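Local coordinates for protein type 3 secretion system regulator YopR (Yersinia pestis, PDB 1Z21) that probably takes part in regulating assembly of the type III secretion injectisome, possibly by controlling secretion or polymerisation of the needle subunit YscF, and is involved in pathogenesis, at residues V30-V35 against E74-Q79. Residues are numbered along the deposited sequence; the frame is centred on the assembly and turned at random.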
loop_
_atom_site.group_PDB
_atom_site.type_symbol
_atom_site.label_atom_id
_atom_site.label_comp_id
_atom_site.label_asym_id
_atom_site.label_seq_id
_atom_site.Cartn_x
_atom_site.Cartn_y
_atom_site.Cartn_z
ATOM N N VAL A 30 -9.972 -4.932 -0.947
ATOM C CA VAL A 30 -10.715 -4.005 -0.085
ATOM C C VAL A 30 -9.763 -3.219 0.846
ATOM O O VAL A 30 -9.843 -1.985 0.958
ATOM C CB VAL A 30 -11.805 -4.738 0.754
ATOM C CG1 VAL A 30 -12.556 -3.738 1.612
ATOM C CG2 VAL A 30 -12.775 -5.471 -0.150
ATOM N N LEU A 31 -8.839 -3.931 1.492
ATOM C CA LEU A 31 -7.841 -3.294 2.362
ATOM C C LEU A 31 -7.012 -2.252 1.613
ATOM O O LEU A 31 -6.724 -1.176 2.146
ATOM C CB LEU A 31 -6.920 -4.348 2.966
ATOM C CG LEU A 31 -7.470 -5.061 4.217
ATOM C CD1 LEU A 31 -6.746 -6.383 4.507
ATOM C CD2 LEU A 31 -7.385 -4.163 5.409
ATOM N N ALA A 32 -6.651 -2.574 0.380
ATOM C CA ALA A 32 -5.737 -1.739 -0.401
ATOM C C ALA A 32 -6.426 -0.536 -1.014
ATOM O O ALA A 32 -5.767 0.416 -1.398
ATOM C CB ALA A 32 -5.084 -2.554 -1.488
ATOM N N THR A 33 -7.752 -0.574 -1.080
ATOM C CA THR A 33 -8.510 0.437 -1.802
ATOM C C THR A 33 -8.238 1.857 -1.312
ATOM O O THR A 33 -7.787 2.664 -2.112
ATOM C CB THR A 33 -10.025 0.097 -1.805
ATOM O OG1 THR A 33 -10.243 -1.024 -2.663
ATOM C CG2 THR A 33 -10.842 1.229 -2.425
ATOM N N PRO A 34 -8.480 2.182 -0.036
ATOM C CA PRO A 34 -8.232 3.547 0.439
ATOM C C PRO A 34 -6.751 3.939 0.361
ATOM O O PRO A 34 -6.453 5.125 0.219
ATOM C CB PRO A 34 -8.711 3.513 1.897
ATOM C CG PRO A 34 -8.644 2.089 2.288
ATOM C CD PRO A 34 -8.989 1.330 1.053
ATOM N N VAL A 35 -5.848 2.961 0.435
ATOM C CA VAL A 35 -4.422 3.261 0.407
ATOM C C VAL A 35 -4.016 3.674 -0.991
ATOM O O VAL A 35 -3.296 4.655 -1.158
ATOM C CB VAL A 35 -3.574 2.074 0.881
ATOM C CG1 VAL A 35 -2.113 2.484 0.994
ATOM C CG2 VAL A 35 -4.101 1.558 2.226
ATOM N N GLU A 74 3.915 -4.686 3.098
ATOM C CA GLU A 74 4.327 -5.449 1.925
ATOM C C GLU A 74 3.119 -5.952 1.143
ATOM O O GLU A 74 3.062 -5.803 -0.058
ATOM C CB GLU A 74 5.209 -6.622 2.338
ATOM C CG GLU A 74 6.580 -6.189 2.840
ATOM C CD GLU A 74 7.325 -7.287 3.573
ATOM O OE1 GLU A 74 6.734 -8.351 3.849
ATOM O OE2 GLU A 74 8.510 -7.069 3.879
ATOM N N ALA A 75 2.136 -6.504 1.848
ATOM C CA ALA A 75 0.910 -6.977 1.198
ATOM C C ALA A 75 0.132 -5.846 0.555
ATOM O O ALA A 75 -0.336 -5.969 -0.574
ATOM C CB ALA A 75 0.037 -7.702 2.210
ATOM N N ILE A 76 -0.030 -4.749 1.286
ATOM C CA ILE A 76 -0.723 -3.582 0.775
ATOM C C ILE A 76 -0.037 -3.038 -0.478
ATOM O O ILE A 76 -0.691 -2.800 -1.475
ATOM C CB ILE A 76 -0.870 -2.496 1.868
ATOM C CG1 ILE A 76 -1.860 -2.960 2.959
ATOM C CG2 ILE A 76 -1.285 -1.151 1.262
ATOM C CD1 ILE A 76 -3.329 -2.988 2.548
ATOM N N LEU A 77 1.277 -2.862 -0.426
ATOM C CA LEU A 77 2.038 -2.302 -1.547
ATOM C C LEU A 77 1.865 -3.136 -2.816
ATOM O O LEU A 77 1.597 -2.596 -3.880
ATOM C CB LEU A 77 3.538 -2.161 -1.185
ATOM C CG LEU A 77 3.883 -0.972 -0.270
ATOM C CD1 LEU A 77 5.319 -1.089 0.231
ATOM C CD2 LEU A 77 3.657 0.333 -0.990
ATOM N N LEU A 78 1.995 -4.450 -2.675
ATOM C CA LEU A 78 1.828 -5.379 -3.786
ATOM C C LEU A 78 0.403 -5.300 -4.334
ATOM O O LEU A 78 0.205 -5.248 -5.540
ATOM C CB LEU A 78 2.196 -6.803 -3.361
ATOM C CG LEU A 78 3.711 -6.969 -3.160
ATOM C CD1 LEU A 78 4.071 -8.245 -2.435
ATOM C CD2 LEU A 78 4.432 -6.913 -4.477
ATOM N N GLN A 79 -0.585 -5.227 -3.454
ATOM C CA GLN A 79 -1.970 -5.154 -3.921
ATOM C C GLN A 79 -2.292 -3.815 -4.589
ATOM O O GLN A 79 -2.990 -3.780 -5.585
ATOM C CB GLN A 79 -2.948 -5.471 -2.788
ATOM C CG GLN A 79 -4.417 -5.563 -3.256
ATOM C CD GLN A 79 -4.663 -6.701 -4.239
ATOM O OE1 GLN A 79 -4.009 -7.752 -4.164
ATOM N NE2 GLN A 79 -5.616 -6.504 -5.155
#
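Ile76 is the main bump of this contact, set into a hollow formed by Leu31, Ala32 and Val35. The contact joins helices 25-43 and 71-82 in the all-helical, five-helix core domain of YopR, close to the centre of the chain. The segment axes cross at -75° and approach to 9.0 Å. The small side chain of Ala32 lets the backbones come close, with Ala32 CA 5.5 Å from Ile76 CA.

The two branches of Ile76 fill different parts of the hollow. Its CG1 lies anti to the carbonyl carbon (chi1 -69°). The turn at chi2 (-72°) sets CD1 3.9 Å from Leu31 CB. CD1 also lies 4.0 Å from Ala32 N. The CG2 branch meets Val35, with Ile76 CG2 3.7 Å from Val35 CG1, and these two side chains cross at about a right angle. Trp14 of helix 6-19 packs on both Leu31 and Ile76, while Leu63 and Phe66 of helix 52-66 pack on Val35.

No hydrogen bond links the two segments. Gln79 NE2 gives a hydrogen bond to Glu29 OE1. The aliphatic part of Gln79 packs against Ala32, which fits between Ile76 and Gln79. Ala32 CB lies 3.6 Å from Gln79 CG and 3.8 Å from Gln79 CB.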